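Local coordinates for protein methylxanthine N1-demethylase NdmA (Pseudomonas putida, PDB 6ICN) that catalyses the NADH-dependent N1-demethylation of caffeine to theobromine and formaldehyde, the first step of bacterial caffeine degradation, as a Rieske-type non-heme iron oxygenase, at residues E136-I141 and T152-F157; F157-D162 and L263-N268; P163-V168 and I283-Q288; S240-C245 and N252-K257. All blocks are in the same frame, centred on the assembly; numbering follows the deposited sequence.

Contact 1: residues E136-I141 and T152-F157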
# COMPACT_ATOMS: atom_id res chain seq x y z
N GLU A 136 -29.00 11.15 -24.58
CA GLU A 136 -28.15 10.05 -25.04
C GLU A 136 -27.98 10.11 -26.55
O GLU A 136 -28.94 10.37 -27.29
CB GLU A 136 -28.73 8.69 -24.64
CG GLU A 136 -27.89 7.48 -25.08
CD GLU A 136 -28.10 7.05 -26.55
OE1 GLU A 136 -27.14 6.61 -27.22
OE2 GLU A 136 -29.25 7.13 -27.05
N ARG A 137 -26.75 9.90 -27.00
CA ARG A 137 -26.47 9.71 -28.42
C ARG A 137 -25.17 8.93 -28.55
O ARG A 137 -24.20 9.22 -27.84
CB ARG A 137 -26.38 11.05 -29.18
CG ARG A 137 -26.48 10.85 -30.70
CD ARG A 137 -26.82 12.13 -31.48
NE ARG A 137 -28.12 12.69 -31.12
CZ ARG A 137 -28.56 13.87 -31.56
NH1 ARG A 137 -27.82 14.58 -32.40
NH2 ARG A 137 -29.75 14.32 -31.17
N TYR A 138 -25.16 7.93 -29.43
CA TYR A 138 -23.98 7.11 -29.71
C TYR A 138 -23.53 6.29 -28.52
O TYR A 138 -22.40 5.80 -28.51
CB TYR A 138 -22.78 7.93 -30.20
CG TYR A 138 -23.12 9.00 -31.21
CD1 TYR A 138 -23.91 8.71 -32.32
CD2 TYR A 138 -22.66 10.30 -31.04
CE1 TYR A 138 -24.21 9.70 -33.26
CE2 TYR A 138 -22.96 11.29 -31.97
CZ TYR A 138 -23.74 10.98 -33.06
OH TYR A 138 -24.04 11.94 -33.99
N GLY A 139 -24.38 6.11 -27.50
CA GLY A 139 -23.93 5.38 -26.33
C GLY A 139 -23.26 6.25 -25.28
O GLY A 139 -22.73 5.71 -24.29
N LEU A 140 -23.24 7.56 -25.48
CA LEU A 140 -22.77 8.50 -24.48
C LEU A 140 -23.93 9.35 -24.00
O LEU A 140 -24.94 9.52 -24.69
CB LEU A 140 -21.66 9.41 -25.04
CG LEU A 140 -20.48 8.75 -25.76
CD1 LEU A 140 -19.45 9.79 -26.25
CD2 LEU A 140 -19.80 7.69 -24.91
N ILE A 141 -23.76 9.94 -22.82
CA ILE A 141 -24.70 10.90 -22.25
C ILE A 141 -24.10 12.28 -22.41
O ILE A 141 -22.95 12.52 -21.98
CB ILE A 141 -24.98 10.60 -20.77
CG1 ILE A 141 -25.57 9.20 -20.59
CG2 ILE A 141 -25.89 11.67 -20.17
CD1 ILE A 141 -26.86 9.01 -21.31
N THR A 152 -26.50 25.19 -30.86
CA THR A 152 -25.50 24.14 -30.88
C THR A 152 -26.18 22.78 -30.87
O THR A 152 -27.30 22.64 -30.37
CB THR A 152 -24.55 24.27 -29.68
OG1 THR A 152 -25.32 24.18 -28.48
CG2 THR A 152 -23.82 25.62 -29.73
N GLU A 153 -25.50 21.78 -31.41
CA GLU A 153 -26.04 20.43 -31.48
C GLU A 153 -24.98 19.43 -31.04
O GLU A 153 -23.79 19.75 -30.96
CB GLU A 153 -26.52 20.07 -32.88
CG GLU A 153 -27.82 20.77 -33.23
CD GLU A 153 -28.42 20.28 -34.54
OE1 GLU A 153 -29.66 20.31 -34.65
OE2 GLU A 153 -27.64 19.88 -35.44
N ILE A 154 -25.45 18.22 -30.77
CA ILE A 154 -24.52 17.15 -30.39
C ILE A 154 -23.60 16.84 -31.56
O ILE A 154 -24.06 16.76 -32.72
CB ILE A 154 -25.29 15.90 -29.92
CG1 ILE A 154 -25.97 16.22 -28.59
CG2 ILE A 154 -24.37 14.68 -29.82
CD1 ILE A 154 -26.99 15.18 -28.12
N PRO A 155 -22.29 16.66 -31.32
CA PRO A 155 -21.33 16.35 -32.39
C PRO A 155 -21.71 15.20 -33.32
O PRO A 155 -22.46 14.29 -32.96
CB PRO A 155 -20.06 16.01 -31.60
CG PRO A 155 -20.15 16.89 -30.41
CD PRO A 155 -21.62 16.94 -30.04
N TYR A 156 -21.14 15.25 -34.53
CA TYR A 156 -21.41 14.28 -35.57
C TYR A 156 -20.46 13.08 -35.47
O TYR A 156 -19.24 13.25 -35.43
CB TYR A 156 -21.26 14.97 -36.93
CG TYR A 156 -21.19 14.06 -38.15
CD1 TYR A 156 -22.32 13.41 -38.62
CD2 TYR A 156 -19.99 13.90 -38.84
CE1 TYR A 156 -22.25 12.59 -39.75
CE2 TYR A 156 -19.91 13.10 -39.98
CZ TYR A 156 -21.05 12.45 -40.42
OH TYR A 156 -20.96 11.65 -41.55
N PHE A 157 -21.03 11.88 -35.45
CA PHE A 157 -20.33 10.61 -35.55
C PHE A 157 -20.79 9.92 -36.83
O PHE A 157 -21.96 9.56 -36.95
CB PHE A 157 -20.64 9.76 -34.31
CG PHE A 157 -20.02 8.39 -34.29
CD1 PHE A 157 -18.79 8.13 -34.90
CD2 PHE A 157 -20.64 7.36 -33.60
CE1 PHE A 157 -18.21 6.85 -34.85
CE2 PHE A 157 -20.06 6.08 -33.53
CZ PHE A 157 -18.85 5.82 -34.16
O HOH W 1 -25.39 14.28 -33.60
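Ile154 covers one face of the Arg137 guanidinium, its CD1 over the centre, while Arg137 NH1 comes within 3.8 Å of Ile154 CB. With CG anti to the backbone N (chi1 -164°), Arg137 lays CG over the centre of one face of the Tyr138 ring; the bend at chi3 then turns the guanidinium toward Ile154. Phe157 lies on the opposite face, its CB 3.5 Å from the Tyr138 ring centroid, and turns its ring edge to that face in an edge-to-face pair with planes at 85°. The Tyr138 hydroxyl accepts a weak hydrogen bond from Phe157 N (3.3 Å to OH); a water 2.7 Å from OH also accepts a hydrogen bond from Arg137 NH1 and donates one to Ile154 O, tying the segments together. Cutting Tyr138 back to an alanine is likely to leave Phe157 CB and the Arg137 stem without the ring between them and the shared water short of one partner. Gly139 suits the turn because a side chain at its backbone angles would jam against the preceding carbonyl; its N also binds Glu136 OE1 at 2.8 Å. Leu140 closes the turn by exchanging backbone bonds with Arg137. The arrangement is a beta hairpin of the Rieske domain with a type I' turn (Arg137 to Leu140), packed against the loop that runs from strand 140-144 to strand 166-175 of the catalytic sheet.

Contact 2: residues F157-D162 and L263-N268. With CFF (caffeine), chain F.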
# COMPACT_ATOMS: atom_id res chain seq x y z
N PHE A 157 -21.03 11.88 -35.45
CA PHE A 157 -20.33 10.61 -35.55
C PHE A 157 -20.79 9.92 -36.83
O PHE A 157 -21.96 9.56 -36.95
CB PHE A 157 -20.64 9.76 -34.31
CG PHE A 157 -20.02 8.39 -34.29
CD1 PHE A 157 -18.79 8.13 -34.90
CD2 PHE A 157 -20.64 7.36 -33.60
CE1 PHE A 157 -18.21 6.85 -34.85
CE2 PHE A 157 -20.06 6.08 -33.53
CZ PHE A 157 -18.85 5.82 -34.16
N SER A 158 -19.87 9.74 -37.79
CA SER A 158 -20.26 9.30 -39.12
C SER A 158 -20.74 7.84 -39.15
O SER A 158 -21.51 7.46 -40.04
CB SER A 158 -19.10 9.49 -40.11
OG SER A 158 -18.00 8.63 -39.82
N ALA A 159 -20.28 7.01 -38.22
CA ALA A 159 -20.54 5.58 -38.28
C ALA A 159 -21.87 5.18 -37.70
O ALA A 159 -22.28 4.03 -37.88
CB ALA A 159 -19.43 4.80 -37.56
N ALA A 160 -22.55 6.08 -36.99
CA ALA A 160 -23.83 5.73 -36.39
C ALA A 160 -24.81 5.30 -37.48
O ALA A 160 -24.93 5.95 -38.53
CB ALA A 160 -24.39 6.93 -35.62
N ASN A 161 -25.47 4.16 -37.26
CA ASN A 161 -26.50 3.65 -38.16
C ASN A 161 -25.95 3.32 -39.55
O ASN A 161 -26.66 3.44 -40.55
CB ASN A 161 -27.68 4.63 -38.27
CG ASN A 161 -28.28 4.97 -36.92
OD1 ASN A 161 -28.64 4.07 -36.14
ND2 ASN A 161 -28.37 6.26 -36.61
N ASP A 162 -24.68 2.92 -39.63
CA ASP A 162 -24.12 2.33 -40.84
C ASP A 162 -23.97 0.84 -40.58
O ASP A 162 -23.02 0.42 -39.91
CB ASP A 162 -22.77 2.97 -41.20
CG ASP A 162 -22.15 2.41 -42.49
OD1 ASP A 162 -22.56 1.33 -42.97
OD2 ASP A 162 -21.23 3.07 -43.02
N LEU A 263 -12.83 0.48 -44.22
CA LEU A 263 -13.11 1.70 -43.48
C LEU A 263 -12.92 1.48 -41.98
O LEU A 263 -13.31 0.44 -41.44
CB LEU A 263 -14.54 2.17 -43.76
CG LEU A 263 -15.02 3.45 -43.08
CD1 LEU A 263 -14.15 4.64 -43.46
CD2 LEU A 263 -16.49 3.73 -43.38
N HIS A 264 -12.28 2.44 -41.32
CA HIS A 264 -12.08 2.44 -39.87
C HIS A 264 -12.35 3.86 -39.41
O HIS A 264 -11.76 4.80 -39.95
CB HIS A 264 -10.65 1.98 -39.52
CG HIS A 264 -10.45 1.62 -38.08
ND1 HIS A 264 -10.36 0.31 -37.64
CD2 HIS A 264 -10.27 2.39 -36.98
CE1 HIS A 264 -10.16 0.30 -36.33
NE2 HIS A 264 -10.10 1.55 -35.91
N VAL A 265 -13.26 4.04 -38.45
CA VAL A 265 -13.66 5.37 -38.00
C VAL A 265 -13.28 5.53 -36.53
O VAL A 265 -13.58 4.66 -35.71
CB VAL A 265 -15.18 5.60 -38.17
CG1 VAL A 265 -15.55 7.02 -37.79
CG2 VAL A 265 -15.61 5.28 -39.61
N LEU A 266 -12.64 6.65 -36.20
CA LEU A 266 -12.30 7.00 -34.83
C LEU A 266 -13.09 8.23 -34.43
O LEU A 266 -13.03 9.26 -35.11
CB LEU A 266 -10.81 7.26 -34.65
CG LEU A 266 -9.89 6.12 -35.07
CD1 LEU A 266 -8.48 6.66 -35.26
CD2 LEU A 266 -9.89 5.02 -34.00
N PHE A 267 -13.84 8.14 -33.34
CA PHE A 267 -14.61 9.27 -32.83
C PHE A 267 -14.07 9.57 -31.44
O PHE A 267 -14.23 8.75 -30.51
CB PHE A 267 -16.10 8.95 -32.81
CG PHE A 267 -16.96 10.04 -32.23
CD1 PHE A 267 -17.29 11.17 -32.98
CD2 PHE A 267 -17.45 9.93 -30.94
CE1 PHE A 267 -18.10 12.15 -32.45
CE2 PHE A 267 -18.27 10.93 -30.39
CZ PHE A 267 -18.59 12.04 -31.14
N ASN A 268 -13.42 10.71 -31.29
CA ASN A 268 -12.78 11.07 -30.03
C ASN A 268 -13.35 12.39 -29.55
O ASN A 268 -13.42 13.36 -30.31
CB ASN A 268 -11.26 11.15 -30.19
CG ASN A 268 -10.54 11.19 -28.84
OD1 ASN A 268 -10.25 12.28 -28.33
ND2 ASN A 268 -10.28 10.00 -28.23
N1 CFF F . -4.98 9.18 -33.53
C2 CFF F . -4.81 8.73 -34.81
C10 CFF F . -4.80 10.59 -33.22
C6 CFF F . -5.32 8.33 -32.55
N3 CFF F . -4.98 7.42 -35.10
O11 CFF F . -4.50 9.49 -35.68
C12 CFF F . -4.79 6.93 -36.47
C4 CFF F . -5.32 6.56 -34.12
C5 CFF F . -5.50 7.00 -32.86
N9 CFF F . -5.54 5.23 -34.13
O13 CFF F . -5.47 8.73 -31.43
N7 CFF F . -5.84 5.94 -32.09
C8 CFF F . -5.87 4.86 -32.88
C14 CFF F . -6.17 5.69 -30.70
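The strand 263-274 of the catalytic domain's antiparallel sheet, whose Leu266 lines the caffeine pocket, is covered on its other face by the loop 157-162, and Phe157 carries most of that cover. Phe157 meets Phe267 at an oblique angle, the ring planes 36° apart and the centroids 5.0 Å from each other. Phe157 CB lies over one face of the Phe267 ring, somewhat toward its rim, while Phe157 CD1 comes to 3.5 Å from Phe267 CB. CG of Phe157 is anti to the backbone N (chi1 178°), which carries the ring's CE1 edge to Val265 CG1 at 4.0 Å. Val265 also receives Ser158 OG, 3.6 Å from CG1; the Ala159 methyl packs near Val265 CG2 and against Ala285 of the next strand, so a small residue fits this place. The type I turn Phe157-Ala160 also lays Ala159 N and Ala160 N above one face of the Phe157 ring. On the far side of the strand, Leu266 CD1 touches caffeine, 3.4 Å from its C4. Ser158 N is hydrogen-bonded to Asn252 OD1 of the adjoining strand, a polar tie that the loop makes beside the apolar patch. No hydrogen bond joins the two segments themselves, consistent with a loop held on this strand chiefly by apolar packing, whereas the alternation of the strand leaves Leu266 to face the substrate.

Contact 3: residues P163-V168 and I283-Q288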
# COMPACT_ATOMS: atom_id res chain seq x y z
N PRO A 163 -24.89 0.00 -41.08
CA PRO A 163 -24.85 -1.43 -40.73
C PRO A 163 -23.63 -2.16 -41.25
O PRO A 163 -23.44 -3.33 -40.88
CB PRO A 163 -26.14 -1.97 -41.37
CG PRO A 163 -26.42 -1.03 -42.49
CD PRO A 163 -25.99 0.32 -42.00
N ARG A 164 -22.81 -1.55 -42.10
CA ARG A 164 -21.57 -2.19 -42.54
C ARG A 164 -20.49 -2.18 -41.47
O ARG A 164 -19.46 -2.83 -41.66
CB ARG A 164 -21.02 -1.50 -43.79
CG ARG A 164 -21.97 -1.49 -44.98
CD ARG A 164 -21.41 -0.64 -46.10
NE ARG A 164 -21.13 0.73 -45.67
CZ ARG A 164 -19.98 1.36 -45.90
NH1 ARG A 164 -19.01 0.74 -46.57
NH2 ARG A 164 -19.80 2.61 -45.48
N LEU A 165 -20.68 -1.45 -40.38
CA LEU A 165 -19.61 -1.18 -39.42
C LEU A 165 -19.97 -1.70 -38.04
O LEU A 165 -21.08 -1.45 -37.55
CB LEU A 165 -19.31 0.32 -39.34
CG LEU A 165 -19.13 1.10 -40.65
CD1 LEU A 165 -18.84 2.57 -40.35
CD2 LEU A 165 -18.01 0.48 -41.49
N ARG A 166 -19.03 -2.39 -37.40
CA ARG A 166 -19.15 -2.81 -36.01
C ARG A 166 -18.57 -1.69 -35.14
O ARG A 166 -17.44 -1.26 -35.37
CB ARG A 166 -18.40 -4.12 -35.78
CG ARG A 166 -18.25 -4.54 -34.32
CD ARG A 166 -17.57 -5.91 -34.18
NE ARG A 166 -17.42 -6.31 -32.78
CZ ARG A 166 -18.39 -6.89 -32.07
NH1 ARG A 166 -19.57 -7.14 -32.63
NH2 ARG A 166 -18.17 -7.23 -30.80
N ILE A 167 -19.34 -1.25 -34.14
CA ILE A 167 -18.97 -0.11 -33.29
C ILE A 167 -18.56 -0.63 -31.91
O ILE A 167 -19.26 -1.45 -31.32
CB ILE A 167 -20.14 0.88 -33.16
CG1 ILE A 167 -20.49 1.46 -34.53
CG2 ILE A 167 -19.81 1.97 -32.15
CD1 ILE A 167 -21.70 2.39 -34.50
N VAL A 168 -17.44 -0.11 -31.39
CA VAL A 168 -16.96 -0.41 -30.04
C VAL A 168 -16.81 0.90 -29.28
O VAL A 168 -16.12 1.82 -29.75
CB VAL A 168 -15.63 -1.18 -30.07
CG1 VAL A 168 -15.04 -1.29 -28.65
CG2 VAL A 168 -15.79 -2.55 -30.73
N ILE A 283 -14.83 6.16 -29.41
CA ILE A 283 -15.67 5.16 -30.04
C ILE A 283 -15.04 4.85 -31.38
O ILE A 283 -14.64 5.77 -32.11
CB ILE A 283 -17.11 5.67 -30.24
CG1 ILE A 283 -17.68 6.22 -28.94
CG2 ILE A 283 -18.01 4.56 -30.78
CD1 ILE A 283 -19.07 6.80 -29.08
N PHE A 284 -14.92 3.56 -31.73
CA PHE A 284 -14.34 3.25 -33.03
C PHE A 284 -15.20 2.23 -33.75
O PHE A 284 -15.82 1.36 -33.13
CB PHE A 284 -12.86 2.78 -32.94
CG PHE A 284 -12.66 1.47 -32.25
CD1 PHE A 284 -12.49 1.41 -30.88
CD2 PHE A 284 -12.61 0.29 -32.98
CE1 PHE A 284 -12.29 0.19 -30.25
CE2 PHE A 284 -12.43 -0.94 -32.36
CZ PHE A 284 -12.27 -0.99 -30.99
N ALA A 285 -15.24 2.37 -35.07
CA ALA A 285 -16.08 1.54 -35.92
C ALA A 285 -15.24 0.96 -37.04
O ALA A 285 -14.33 1.62 -37.55
CB ALA A 285 -17.25 2.33 -36.52
N ARG A 286 -15.53 -0.28 -37.43
CA ARG A 286 -14.72 -0.88 -38.47
C ARG A 286 -15.57 -1.74 -39.39
O ARG A 286 -16.51 -2.41 -38.95
CB ARG A 286 -13.56 -1.71 -37.90
CG ARG A 286 -13.96 -2.93 -37.07
CD ARG A 286 -12.73 -3.38 -36.28
NE ARG A 286 -12.83 -4.74 -35.76
CZ ARG A 286 -13.42 -5.07 -34.62
NH1 ARG A 286 -14.03 -4.14 -33.88
NH2 ARG A 286 -13.41 -6.34 -34.21
N GLU A 287 -15.21 -1.70 -40.67
CA GLU A 287 -15.89 -2.48 -41.70
C GLU A 287 -15.47 -3.94 -41.65
O GLU A 287 -16.32 -4.84 -41.72
CB GLU A 287 -15.58 -1.87 -43.07
CG GLU A 287 -16.29 -2.52 -44.23
CD GLU A 287 -15.93 -1.84 -45.54
OE1 GLU A 287 -14.91 -1.11 -45.59
OE2 GLU A 287 -16.67 -2.05 -46.52
N GLN A 288 -14.17 -4.20 -41.52
CA GLN A 288 -13.64 -5.55 -41.33
C GLN A 288 -13.70 -5.88 -39.85
O GLN A 288 -12.89 -5.39 -39.06
CB GLN A 288 -12.22 -5.66 -41.88
CG GLN A 288 -12.15 -5.79 -43.40
CD GLN A 288 -10.73 -5.94 -43.91
OE1 GLN A 288 -9.76 -5.93 -43.13
NE2 GLN A 288 -10.58 -6.07 -45.23
O HOH W 2 -18.74 -5.26 -40.02
O HOH W 3 -15.11 -1.46 -34.16
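Val168 and Phe284 form the apolar centre, running alongside each other in the same direction. Val168 CB sits 3.8 Å from the centroid of the Phe284 ring, over its face, because Phe284 holds CG between its backbone N and carbonyl carbon (chi1 67°), swinging the ring across to the neighbouring strand. On the other face of the sheet Ile167 CG2 presses on Ile283 CG2 at 3.4 Å, closer than normal van der Waals contact, and Ile167 CG1 rests on Ala285 CB; the small alanine also takes Leu165 CB and the loop residue Ala159. The two segments are antiparallel neighbours, with 166-175 the outermost strand, within this chain, of the seven-stranded sheet of the catalytic domain. Two hydrogen-bonded pairs, Arg166 with Arg286 and Val168 with Phe284, flank the non-hydrogen-bonded pair Ile167-Ala285. Val168 N reaches Phe284 O at 2.8 Å, nearly straight at 170°. Farther out, Arg166 and Arg286 lie abreast with guanidinium planes almost perpendicular; their like charges are probably balanced by Asp293, which bridges to both, and by Asp291, which holds Arg286 NE. A water accepts from Arg286 NH1 (2.9 Å) and donates to Arg166 O and Phe284 O. At the exposed end Arg164 NH1 makes a long salt bridge of 3.6 Å to Glu287 OE2, although Arg164 is held chiefly by Asp162 and Glu287 OE1 by Leu263 N.

Contact 4: residues S240-C245 and N252-K257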
# COMPACT_ATOMS: atom_id res chain seq x y z
N SER A 240 -6.00 7.00 -45.96
CA SER A 240 -6.52 8.32 -46.31
C SER A 240 -7.45 8.80 -45.21
O SER A 240 -8.44 8.14 -44.90
CB SER A 240 -7.24 8.27 -47.65
OG SER A 240 -7.95 9.48 -47.86
N PHE A 241 -7.14 9.97 -44.63
CA PHE A 241 -7.80 10.49 -43.43
C PHE A 241 -8.79 11.59 -43.81
O PHE A 241 -8.38 12.62 -44.36
CB PHE A 241 -6.78 11.09 -42.45
CG PHE A 241 -5.99 10.08 -41.66
CD1 PHE A 241 -6.06 8.73 -41.91
CD2 PHE A 241 -5.16 10.53 -40.63
CE1 PHE A 241 -5.32 7.83 -41.16
CE2 PHE A 241 -4.41 9.63 -39.87
CZ PHE A 241 -4.49 8.28 -40.14
N SER A 242 -10.06 11.44 -43.43
CA SER A 242 -11.05 12.50 -43.60
C SER A 242 -11.59 12.91 -42.24
O SER A 242 -12.25 12.11 -41.57
CB SER A 242 -12.19 12.04 -44.52
OG SER A 242 -13.19 13.04 -44.57
N TYR A 243 -11.33 14.16 -41.84
CA TYR A 243 -11.71 14.68 -40.53
C TYR A 243 -12.97 15.53 -40.62
O TYR A 243 -13.05 16.44 -41.46
CB TYR A 243 -10.60 15.55 -39.93
CG TYR A 243 -9.30 14.87 -39.59
CD1 TYR A 243 -8.34 14.62 -40.57
CD2 TYR A 243 -9.00 14.50 -38.27
CE1 TYR A 243 -7.13 14.03 -40.26
CE2 TYR A 243 -7.78 13.91 -37.95
CZ TYR A 243 -6.86 13.68 -38.96
OH TYR A 243 -5.66 13.08 -38.66
N THR A 244 -13.91 15.28 -39.72
CA THR A 244 -15.05 16.16 -39.49
C THR A 244 -15.05 16.48 -38.00
O THR A 244 -15.36 15.61 -37.18
CB THR A 244 -16.36 15.51 -39.89
OG1 THR A 244 -16.27 15.05 -41.24
CG2 THR A 244 -17.50 16.50 -39.76
N CYS A 245 -14.68 17.70 -37.65
CA CYS A 245 -14.44 18.06 -36.26
C CYS A 245 -15.54 19.00 -35.79
O CYS A 245 -15.51 20.20 -36.10
CB CYS A 245 -13.06 18.71 -36.09
SG CYS A 245 -11.69 17.70 -36.71
N ASN A 252 -14.25 13.42 -35.58
CA ASN A 252 -14.65 12.23 -36.32
C ASN A 252 -13.62 12.02 -37.42
O ASN A 252 -13.50 12.85 -38.34
CB ASN A 252 -16.06 12.39 -36.89
CG ASN A 252 -16.58 11.11 -37.54
OD1 ASN A 252 -17.22 10.29 -36.88
ND2 ASN A 252 -16.31 10.95 -38.83
N LEU A 253 -12.85 10.93 -37.33
CA LEU A 253 -11.80 10.63 -38.29
C LEU A 253 -12.16 9.36 -39.06
O LEU A 253 -12.19 8.26 -38.48
CB LEU A 253 -10.44 10.48 -37.59
CG LEU A 253 -9.30 9.91 -38.44
CD1 LEU A 253 -9.07 10.76 -39.71
CD2 LEU A 253 -8.00 9.84 -37.62
N GLU A 254 -12.44 9.49 -40.35
CA GLU A 254 -12.71 8.34 -41.21
C GLU A 254 -11.44 7.95 -41.93
O GLU A 254 -10.87 8.76 -42.68
CB GLU A 254 -13.82 8.66 -42.21
CG GLU A 254 -15.18 8.90 -41.58
CD GLU A 254 -16.20 9.41 -42.59
OE1 GLU A 254 -16.42 10.65 -42.69
OE2 GLU A 254 -16.78 8.56 -43.31
N VAL A 255 -10.97 6.72 -41.71
CA VAL A 255 -9.76 6.20 -42.33
C VAL A 255 -10.14 5.17 -43.39
O VAL A 255 -10.77 4.15 -43.07
CB VAL A 255 -8.78 5.59 -41.31
CG1 VAL A 255 -7.50 5.15 -42.01
CG2 VAL A 255 -8.48 6.57 -40.19
N SER A 256 -9.74 5.42 -44.63
CA SER A 256 -9.68 4.35 -45.63
C SER A 256 -8.28 3.75 -45.54
O SER A 256 -7.32 4.30 -46.09
CB SER A 256 -9.99 4.90 -47.02
OG SER A 256 -11.17 5.68 -46.98
N LYS A 257 -8.16 2.62 -44.82
CA LYS A 257 -6.85 2.04 -44.51
C LYS A 257 -6.15 1.55 -45.77
O LYS A 257 -6.78 0.99 -46.68
CB LYS A 257 -7.00 0.87 -43.54
CG LYS A 257 -7.48 1.23 -42.14
CD LYS A 257 -7.76 -0.03 -41.32
CE LYS A 257 -6.50 -0.88 -41.17
NZ LYS A 257 -6.78 -2.15 -40.43
O HOH W 4 -15.11 12.39 -41.14
O HOH W 5 -15.51 11.64 -45.05
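Apolar contacts between Leu253, Phe241, Tyr243 and Val255 fill one face of this hairpin. Leu253 places CD1 over the centre of the Tyr243 ring, 3.7 Å from the centroid and 8° off its normal, and the same methyl touches Phe241 CB at 3.6 Å. With CG opposite its backbone N (chi1 169°), Leu253 leans toward the partner strand and reaches both aromatic residues. Val255 CG2 meets Phe241 CE1 at 3.5 Å. Leu253 CD1 would probably lose its aromatic floor, with a gap opened beside it, if a serine stood in place of Tyr243. Backbone bonding joins three hydrogen-bonded pairs, Ser240-Ser256, Ser242-Glu254 and Thr244-Asn252, by two bonds each; Thr244 N to Asn252 O is 2.8 Å. On the other face Ser242, Thr244, Asn252 and Glu254 offer polar groups that water can bridge: one molecule links Thr244 OG1, Asn252 ND2 and Glu254 OE1, while a second lies 2.8 Å from Ser242 OG and donates to Glu254 OE1. Asn252 OD1 is hydrogen-bonded to Ser158 N. Phe241 and Leu253 touch caffeine. Within the catalytic sheet the hairpin lies between strand 219-225, where Phe222 stacks on Tyr243, and strand 263-274, which bonds to Leu253 and Val255.

Contacts 2, 3 and 4 all reach the antiparallel sheet of the catalytic domain, whereas contact 1 sets a Rieske-domain hairpin against the loop leading to that sheet. Contacts 3 and 4 are strand pairings held by backbone bonds, but contact 4 lies inside the sheet and is mostly buried, while contact 3 is partly buried and ends in charged side chains at its exposed edge, with one long arginine-glutamate salt bridge. Contact 2, also buried, is mainly apolar packing, with no hydrogen bond between its segments; contact 1, partly buried, mixes aromatic packing with a bridging water. Contacts 1 and 2 share Phe157, against which Ile283 of contact 3 packs. Strand 263-268 bonds to 283-288 and 252-257, joining contacts 3 and 4, which do not touch.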